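Local coordinates for putative uncharacterized protein (Chaetomium thermophilum, PDB 4XRI), which probably carries proteinaceous cargo into the nucleus as an importin-beta transport receptor and is likely to bind a small GTPase, at residues Ala143-Ala148 / Ser182-Thr187; Gly164-Thr169 / Asn176-His181; Asp677-Leu682 / Phe718-Ser723. The protein carries 2 engineered substitutions. One frame throughout, in Å; residues are numbered along the deposited sequence.

Interactions 1 and 2 belong to one neighbourhood early in the chain, their centres about 11 Å apart, whereas interaction 3 sits on the opposite side of the molecule's centre, its own centre about 66 Å and 56 Å from theirs. Interaction 2 falls within the span between the two segments of interaction 1, so helices 140-150, 153-168, 172-178 and 182-193, which come in that order, supply both contacts. The two contacts meet directly: Leu144 CD1 lies 3.8 Å from Ile166 CD1, and Ile185 CG2 packs on Cys167 SG. Much later come helices 665-682 and 711-725 of interaction 3. All three are helix-on-helix contacts of an all-helical HEAT-repeat solenoid, each joining helices close in the chain.

Interaction 1. Residues Ala143-Ala148 / Ser182-Thr187. Engineered in segment 143-148: Ala148 (natural residue Val).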
loop_
_atom_site.group_PDB
_atom_site.type_symbol
_atom_site.label_atom_id
_atom_site.label_comp_id
_atom_site.label_asym_id
_atom_site.label_seq_id
_atom_site.Cartn_x
_atom_site.Cartn_y
_atom_site.Cartn_z
ATOM N N ALA A 143 30.864 20.886 -19.764
ATOM C CA ALA A 143 31.457 19.827 -20.571
ATOM C C ALA A 143 30.386 18.874 -21.090
ATOM O O ALA A 143 30.429 18.452 -22.246
ATOM C CB ALA A 143 32.502 19.069 -19.766
ATOM N N LEU A 144 29.428 18.538 -20.230
ATOM C CA LEU A 144 28.340 17.640 -20.602
ATOM C C LEU A 144 27.446 18.253 -21.676
ATOM O O LEU A 144 27.069 17.586 -22.637
ATOM C CB LEU A 144 27.502 17.276 -19.375
ATOM C CG LEU A 144 28.169 16.404 -18.308
ATOM C CD1 LEU A 144 27.216 16.167 -17.144
ATOM C CD2 LEU A 144 28.628 15.083 -18.908
ATOM N N VAL A 145 27.105 19.525 -21.499
ATOM C CA VAL A 145 26.285 20.242 -22.470
ATOM C C VAL A 145 27.021 20.360 -23.801
ATOM O O VAL A 145 26.427 20.208 -24.869
ATOM C CB VAL A 145 25.905 21.653 -21.960
ATOM C CG1 VAL A 145 25.322 22.496 -23.082
ATOM C CG2 VAL A 145 24.925 21.553 -20.802
ATOM N N ARG A 146 28.322 20.614 -23.725
ATOM C CA ARG A 146 29.153 20.718 -24.919
ATOM C C ARG A 146 29.200 19.375 -25.643
ATOM O O ARG A 146 29.013 19.306 -26.859
ATOM C CB ARG A 146 30.564 21.186 -24.551
ATOM C CG ARG A 146 31.426 21.584 -25.735
ATOM C CD ARG A 146 32.787 22.072 -25.265
ATOM N NE ARG A 146 33.749 22.182 -26.358
ATOM C CZ ARG A 146 34.080 23.321 -26.959
ATOM N NH1 ARG A 146 34.969 23.319 -27.943
ATOM N NH2 ARG A 146 33.529 24.464 -26.575
ATOM N N ASN A 147 29.443 18.309 -24.885
ATOM C CA ASN A 147 29.437 16.956 -25.431
ATOM C C ASN A 147 28.108 16.614 -26.098
ATOM O O ASN A 147 28.078 16.027 -27.179
ATOM C CB ASN A 147 29.726 15.925 -24.338
ATOM C CG ASN A 147 31.141 16.010 -23.806
ATOM O OD1 ASN A 147 31.973 16.746 -24.332
ATOM N ND2 ASN A 147 31.424 15.240 -22.761
ATOM N N ALA A 148 27.014 16.986 -25.439
ATOM C CA ALA A 148 25.669 16.674 -25.916
ATOM C C ALA A 148 25.364 17.357 -27.242
ATOM O O ALA A 148 24.525 16.894 -28.012
ATOM C CB ALA A 148 24.636 17.071 -24.870
ATOM N N SER A 182 20.238 25.964 -16.440
ATOM C CA SER A 182 18.910 25.475 -16.806
ATOM C C SER A 182 18.602 25.562 -18.298
ATOM O O SER A 182 18.212 24.568 -18.910
ATOM C CB SER A 182 17.843 26.241 -16.025
ATOM O OG SER A 182 16.563 25.664 -16.215
ATOM N N ASN A 183 18.777 26.741 -18.884
ATOM C CA ASN A 183 18.443 26.934 -20.289
ATOM C C ASN A 183 19.405 26.206 -21.217
ATOM O O ASN A 183 19.001 25.683 -22.258
ATOM C CB ASN A 183 18.420 28.419 -20.641
ATOM C CG ASN A 183 17.924 28.671 -22.052
ATOM O OD1 ASN A 183 18.714 28.847 -22.980
ATOM N ND2 ASN A 183 16.607 28.680 -22.222
ATOM N N ALA A 184 20.678 26.177 -20.834
ATOM C CA ALA A 184 21.700 25.499 -21.622
ATOM C C ALA A 184 21.423 24.001 -21.687
ATOM O O ALA A 184 21.543 23.379 -22.744
ATOM C CB ALA A 184 23.081 25.756 -21.041
ATOM N N ILE A 185 21.048 23.433 -20.546
ATOM C CA ILE A 185 20.713 22.018 -20.458
ATOM C C ILE A 185 19.455 21.699 -21.261
ATOM O O ILE A 185 19.427 20.743 -22.038
ATOM C CB ILE A 185 20.513 21.587 -18.997
ATOM C CG1 ILE A 185 21.845 21.630 -18.250
ATOM C CG2 ILE A 185 19.912 20.194 -18.930
ATOM C CD1 ILE A 185 21.707 21.413 -16.759
ATOM N N LEU A 186 18.420 22.512 -21.072
ATOM C CA LEU A 186 17.155 22.322 -21.773
ATOM C C LEU A 186 17.338 22.422 -23.283
ATOM O O LEU A 186 16.768 21.637 -24.042
ATOM C CB LEU A 186 16.121 23.347 -21.305
ATOM C CG LEU A 186 14.770 23.285 -22.022
ATOM C CD1 LEU A 186 14.126 21.920 -21.820
ATOM C CD2 LEU A 186 13.847 24.398 -21.545
ATOM N N THR A 187 18.141 23.389 -23.711
ATOM C CA THR A 187 18.416 23.579 -25.130
ATOM C C THR A 187 19.118 22.354 -25.707
ATOM O O THR A 187 18.794 21.899 -26.803
ATOM C CB THR A 187 19.279 24.833 -25.375
ATOM O OG1 THR A 187 18.538 26.005 -25.013
ATOM C CG2 THR A 187 19.677 24.934 -26.837
#
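A chi1 of 168° sets Val145 CG1 opposite the backbone N and leaves CG2 beside it, so that the two methyls spread over neighbouring residues of helix 182-193, and Ile185, whose CG1 stands anti to its own carbonyl carbon (chi1 -68°), presents that methylene to one of them. Val145 CG2 meets Ile185 CG1 at 4.0 Å, the two side chains crossing at about a right angle. The other branch is turned to the backbone: Val145 CG1 lies 3.9 Å from Ala184 O, with Ala184 CB a looser neighbour at 4.5 Å. The contact is purely van der Waals and small, burying 105 Å², although the helices come close, the CA atoms of Val145 and Ile185 being 6.2 Å apart. In this HEAT-repeat protein it joins helix 140-150 to helix 182-193, with helix 153-168 alongside, its Ile163 touching both Leu144 and Ile185. Ile185 is buried, and its side chain also reaches Phe216 and Val217 of helix 214-217. Two residues on, the Thr187 hydroxyl folds back onto its own helix and donates to Asn183 O over 2.8 Å; Thr187 N reaches the same carbonyl from the opposite face of its plane, so two donors hold Asn183 O.

Interaction 2. Residues Gly164-Thr169 / Asn176-His181; sequences GFICET and NSLVGH
Leu178 drives its forked end into helix 153-168 and accounts for more than half of the 108 Å² buried here. Its CG stands anti to the carbonyl carbon (chi1 -68°), a setting that carries both methyls across to Ile166. There Leu178 CD1 comes to 3.8 Å from Ile166 CG2, and Leu178 CD2 lies 4.0 Å from the same Ile166 CG2, so a single isoleucine methyl is straddled by the leucine fork. Ile166 CG2, set opposite the backbone N, is the branch turned to Leu178. Cys167 adds a lighter touch: its SG is 4.2 Å from Leu178 CD1, so that methyl sits against both the sulfur and the isoleucine. All three residues are buried, and their side chains meet by apolar packing, with Leu178 CD1 also 4.1 Å from the backbone oxygen Ile166 O. Met141 touches both Ile166 and Leu178, and Phe216 touches both Cys167 and Leu178. At the end of helix 153-168, Thr169 OG1 donates to Phe165 O at 2.9 Å, tying the first loop residue back to the last turn. A short helix packed by one leucine on the end of the helix before it, as here, is consistent with the stacked helices of a HEAT-repeat solenoid.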
loop_
_atom_site.group_PDB
_atom_site.type_symbol
_atom_site.label_atom_id
_atom_site.label_comp_id
_atom_site.label_asym_id
_atom_site.label_seq_id
_atom_site.Cartn_x
_atom_site.Cartn_y
_atom_site.Cartn_z
ATOM N N GLY A 164 20.658 13.672 -17.757
ATOM C CA GLY A 164 19.373 13.209 -17.268
ATOM C C GLY A 164 19.460 12.634 -15.866
ATOM O O GLY A 164 18.610 12.907 -15.021
ATOM N N PHE A 165 20.498 11.836 -15.627
ATOM C CA PHE A 165 20.743 11.237 -14.315
ATOM C C PHE A 165 20.916 12.302 -13.242
ATOM O O PHE A 165 20.384 12.185 -12.138
ATOM C CB PHE A 165 21.986 10.340 -14.350
ATOM C CG PHE A 165 21.790 9.050 -15.092
ATOM C CD1 PHE A 165 20.533 8.665 -15.526
ATOM C CD2 PHE A 165 22.865 8.213 -15.341
ATOM C CE1 PHE A 165 20.354 7.476 -16.203
ATOM C CE2 PHE A 165 22.691 7.019 -16.012
ATOM C CZ PHE A 165 21.432 6.650 -16.444
ATOM N N ILE A 166 21.669 13.341 -13.582
ATOM C CA ILE A 166 21.953 14.432 -12.663
ATOM C C ILE A 166 20.706 15.276 -12.395
ATOM O O ILE A 166 20.416 15.625 -11.250
ATOM C CB ILE A 166 23.083 15.325 -13.209
ATOM C CG1 ILE A 166 24.411 14.565 -13.180
ATOM C CG2 ILE A 166 23.194 16.610 -12.408
ATOM C CD1 ILE A 166 25.543 15.271 -13.895
ATOM N N CYS A 167 19.959 15.583 -13.452
ATOM C CA CYS A 167 18.783 16.440 -13.331
ATOM C C CYS A 167 17.603 15.752 -12.647
ATOM O O CYS A 167 16.753 16.417 -12.059
ATOM C CB CYS A 167 18.353 16.946 -14.711
ATOM S SG CYS A 167 19.391 18.272 -15.368
ATOM N N GLU A 168 17.544 14.425 -12.720
ATOM C CA GLU A 168 16.422 13.698 -12.131
ATOM C C GLU A 168 16.602 13.525 -10.628
ATOM O O GLU A 168 15.637 13.268 -9.907
ATOM C CB GLU A 168 16.244 12.327 -12.791
ATOM C CG GLU A 168 17.227 11.269 -12.333
ATOM C CD GLU A 168 16.896 9.886 -12.874
ATOM O OE1 GLU A 168 17.791 9.013 -12.868
ATOM O OE2 GLU A 168 15.741 9.670 -13.299
ATOM N N THR A 169 17.841 13.664 -10.167
ATOM C CA THR A 169 18.158 13.491 -8.755
ATOM C C THR A 169 17.383 14.479 -7.897
ATOM O O THR A 169 17.631 15.682 -7.932
ATOM C CB THR A 169 19.662 13.659 -8.482
ATOM O OG1 THR A 169 20.397 12.684 -9.231
ATOM C CG2 THR A 169 19.955 13.480 -6.998
ATOM N N ASN A 176 19.516 23.260 -6.950
ATOM C CA ASN A 176 19.884 24.662 -6.807
ATOM C C ASN A 176 21.230 24.970 -7.450
ATOM O O ASN A 176 21.423 26.046 -8.011
ATOM C CB ASN A 176 19.913 25.054 -5.330
ATOM C CG ASN A 176 20.232 26.521 -5.124
ATOM O OD1 ASN A 176 19.727 27.386 -5.842
ATOM N ND2 ASN A 176 21.081 26.809 -4.143
ATOM N N SER A 177 22.157 24.019 -7.371
ATOM C CA SER A 177 23.476 24.194 -7.970
ATOM C C SER A 177 23.400 24.155 -9.494
ATOM O O SER A 177 24.290 24.655 -10.182
ATOM C CB SER A 177 24.444 23.120 -7.470
ATOM O OG SER A 177 24.213 21.879 -8.109
ATOM N N LEU A 178 22.332 23.559 -10.016
ATOM C CA LEU A 178 22.154 23.420 -11.460
ATOM C C LEU A 178 21.430 24.616 -12.070
ATOM O O LEU A 178 21.424 24.782 -13.289
ATOM C CB LEU A 178 21.373 22.143 -11.785
ATOM C CG LEU A 178 22.023 20.784 -11.538
ATOM C CD1 LEU A 178 21.006 19.671 -11.762
ATOM C CD2 LEU A 178 23.231 20.604 -12.443
ATOM N N VAL A 179 20.824 25.432 -11.210
ATOM C CA VAL A 179 19.906 26.503 -11.609
ATOM C C VAL A 179 20.430 27.372 -12.748
ATOM O O VAL A 179 19.691 27.709 -13.674
ATOM C CB VAL A 179 19.579 27.412 -10.400
ATOM C CG1 VAL A 179 19.109 28.791 -10.849
ATOM C CG2 VAL A 179 18.531 26.753 -9.516
ATOM N N GLY A 180 21.710 27.719 -12.679
ATOM C CA GLY A 180 22.314 28.587 -13.673
ATOM C C GLY A 180 22.500 27.947 -15.037
ATOM O O GLY A 180 22.683 28.644 -16.037
ATOM N N HIS A 181 22.459 26.619 -15.086
ATOM C CA HIS A 181 22.661 25.891 -16.337
ATOM C C HIS A 181 21.346 25.488 -16.997
ATOM O O HIS A 181 21.343 24.765 -17.993
ATOM C CB HIS A 181 23.501 24.634 -16.100
ATOM C CG HIS A 181 24.906 24.911 -15.665
ATOM N ND1 HIS A 181 25.898 25.285 -16.546
ATOM C CD2 HIS A 181 25.489 24.852 -14.445
ATOM C CE1 HIS A 181 27.030 25.453 -15.886
ATOM N NE2 HIS A 181 26.809 25.197 -14.608
#

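Interaction 3. Residues Asp677-Leu682 / Phe718-Ser723; sequences DVTRSL and FGDIAS
Arg680 and Asp720 form a salt bridge between the helices, with Arg680 NH1 donating to Asp720 OD1 over 3.2 Å at an N-H...O angle of 159°. The acceptor lies in the guanidinium plane, at its edge, and is met on the syn side, from somewhat out of the carboxylate plane; the two flat groups are turned 64° against each other. A bend at chi3 swings the arginine end round to this oxygen, while its aliphatic part crosses the acid obliquely, Arg680 CD being 3.3 Å from Asp720 OD1. The other carboxylate oxygen, Asp720 OD2, is bonded by Ser676, so both oxygens of this buried group have a partner. Replacing Asp720 by an alanine is likely to leave the Arg680 guanidinium without its anionic mate and Ser676 without this acceptor. Beside the salt bridge, a water joins the backbones, donating to Asp720 O at 2.7 Å and, weakly, to Thr679 O. Thr679 OG1, which is hydrogen-bonded to Val675 O and Ser676 O of its own helix, rests against Asp720 CB at 3.4 Å. Its methyl meets the next residue: Thr679 CG2 packs on Ile721 CG1 at 4.1 Å, and Ile721 continues into Met694 and Leu697 of helix 690-701. The short segments run nearly parallel, their axes inclined by 27° and 8.7 Å apart at closest approach. Near-parallel packing of helices separated by one intervening helix, here 690-701, is characteristic of neighbouring layers in a HEAT-repeat solenoid.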
loop_
_atom_site.group_PDB
_atom_site.type_symbol
_atom_site.label_atom_id
_atom_site.label_comp_id
_atom_site.label_asym_id
_atom_site.label_seq_id
_atom_site.Cartn_x
_atom_site.Cartn_y
_atom_site.Cartn_z
ATOM N N ASP A 677 -7.548 -7.001 24.829
ATOM C CA ASP A 677 -8.697 -7.895 24.738
ATOM C C ASP A 677 -8.994 -8.570 26.072
ATOM O O ASP A 677 -10.130 -8.556 26.543
ATOM C CB ASP A 677 -8.464 -8.960 23.663
ATOM C CG ASP A 677 -8.431 -8.380 22.268
ATOM O OD1 ASP A 677 -9.167 -7.404 22.018
ATOM O OD2 ASP A 677 -7.671 -8.901 21.424
ATOM N N VAL A 678 -7.964 -9.157 26.671
ATOM C CA VAL A 678 -8.114 -9.918 27.905
ATOM C C VAL A 678 -8.561 -9.049 29.083
ATOM O O VAL A 678 -9.430 -9.449 29.858
ATOM C CB VAL A 678 -6.795 -10.637 28.266
ATOM C CG1 VAL A 678 -6.815 -11.125 29.706
ATOM C CG2 VAL A 678 -6.552 -11.801 27.312
ATOM N N THR A 679 -7.976 -7.862 29.213
ATOM C CA THR A 679 -8.311 -6.971 30.320
ATOM C C THR A 679 -9.716 -6.398 30.171
ATOM O O THR A 679 -10.423 -6.197 31.160
ATOM C CB THR A 679 -7.305 -5.810 30.443
ATOM O OG1 THR A 679 -7.231 -5.099 29.202
ATOM C CG2 THR A 679 -5.928 -6.341 30.800
ATOM N N ARG A 680 -10.121 -6.139 28.934
ATOM C CA ARG A 680 -11.452 -5.609 28.670
ATOM C C ARG A 680 -12.515 -6.694 28.807
ATOM O O ARG A 680 -13.621 -6.434 29.286
ATOM C CB ARG A 680 -11.512 -4.982 27.274
ATOM C CG ARG A 680 -10.732 -3.681 27.154
ATOM C CD ARG A 680 -10.650 -3.193 25.714
ATOM N NE ARG A 680 -11.953 -2.805 25.181
ATOM C CZ ARG A 680 -12.533 -1.630 25.407
ATOM N NH1 ARG A 680 -11.928 -0.724 26.164
ATOM N NH2 ARG A 680 -13.720 -1.362 24.881
ATOM N N SER A 681 -12.173 -7.911 28.394
ATOM C CA SER A 681 -13.123 -9.019 28.413
ATOM C C SER A 681 -13.277 -9.630 29.802
ATOM O O SER A 681 -14.374 -10.028 30.193
ATOM C CB SER A 681 -12.700 -10.103 27.418
ATOM O OG SER A 681 -12.709 -9.608 26.090
ATOM N N LEU A 682 -12.177 -9.711 30.543
ATOM C CA LEU A 682 -12.193 -10.334 31.862
ATOM C C LEU A 682 -12.425 -9.308 32.964
ATOM O O LEU A 682 -12.872 -9.652 34.057
ATOM C CB LEU A 682 -10.884 -11.087 32.121
ATOM C CG LEU A 682 -10.750 -12.529 31.619
ATOM C CD1 LEU A 682 -11.003 -12.637 30.125
ATOM C CD2 LEU A 682 -9.367 -13.070 31.964
ATOM N N PHE A 718 -2.299 0.533 28.403
ATOM C CA PHE A 718 -2.243 1.122 29.742
ATOM C C PHE A 718 -3.630 1.551 30.200
ATOM O O PHE A 718 -4.001 1.365 31.355
ATOM C CB PHE A 718 -1.294 2.327 29.779
ATOM C CG PHE A 718 0.163 1.961 29.751
ATOM C CD1 PHE A 718 0.586 0.689 30.103
ATOM C CD2 PHE A 718 1.114 2.899 29.382
ATOM C CE1 PHE A 718 1.930 0.362 30.079
ATOM C CE2 PHE A 718 2.456 2.578 29.357
ATOM C CZ PHE A 718 2.865 1.306 29.704
ATOM N N GLY A 719 -4.391 2.124 29.276
ATOM C CA GLY A 719 -5.738 2.578 29.558
ATOM C C GLY A 719 -6.659 1.437 29.931
ATOM O O GLY A 719 -7.435 1.543 30.876
ATOM N N ASP A 720 -6.566 0.340 29.187
ATOM C CA ASP A 720 -7.383 -0.843 29.453
ATOM C C ASP A 720 -7.036 -1.496 30.788
ATOM O O ASP A 720 -7.924 -1.943 31.518
ATOM C CB ASP A 720 -7.226 -1.861 28.323
ATOM C CG ASP A 720 -7.770 -1.353 27.003
ATOM O OD1 ASP A 720 -8.854 -0.737 27.005
ATOM O OD2 ASP A 720 -7.116 -1.568 25.964
ATOM N N ILE A 721 -5.744 -1.548 31.102
ATOM C CA ILE A 721 -5.286 -2.124 32.360
ATOM C C ILE A 721 -5.778 -1.293 33.543
ATOM O O ILE A 721 -6.231 -1.835 34.555
ATOM C CB ILE A 721 -3.752 -2.233 32.400
ATOM C CG1 ILE A 721 -3.280 -3.332 31.446
ATOM C CG2 ILE A 721 -3.264 -2.522 33.814
ATOM C CD1 ILE A 721 -1.778 -3.409 31.304
ATOM N N ALA A 722 -5.694 0.028 33.399
ATOM C CA ALA A 722 -6.160 0.953 34.428
ATOM C C ALA A 722 -7.636 0.726 34.740
ATOM O O ALA A 722 -8.043 0.713 35.902
ATOM C CB ALA A 722 -5.926 2.396 33.994
ATOM N N SER A 723 -8.433 0.554 33.690
ATOM C CA SER A 723 -9.859 0.284 33.840
ATOM C C SER A 723 -10.103 -1.035 34.562
ATOM O O SER A 723 -11.024 -1.153 35.370
ATOM C CB SER A 723 -10.552 0.256 32.474
ATOM O OG SER A 723 -10.717 1.561 31.956
HETATM O O HOH W 1 -10.307 -2.825 30.622
#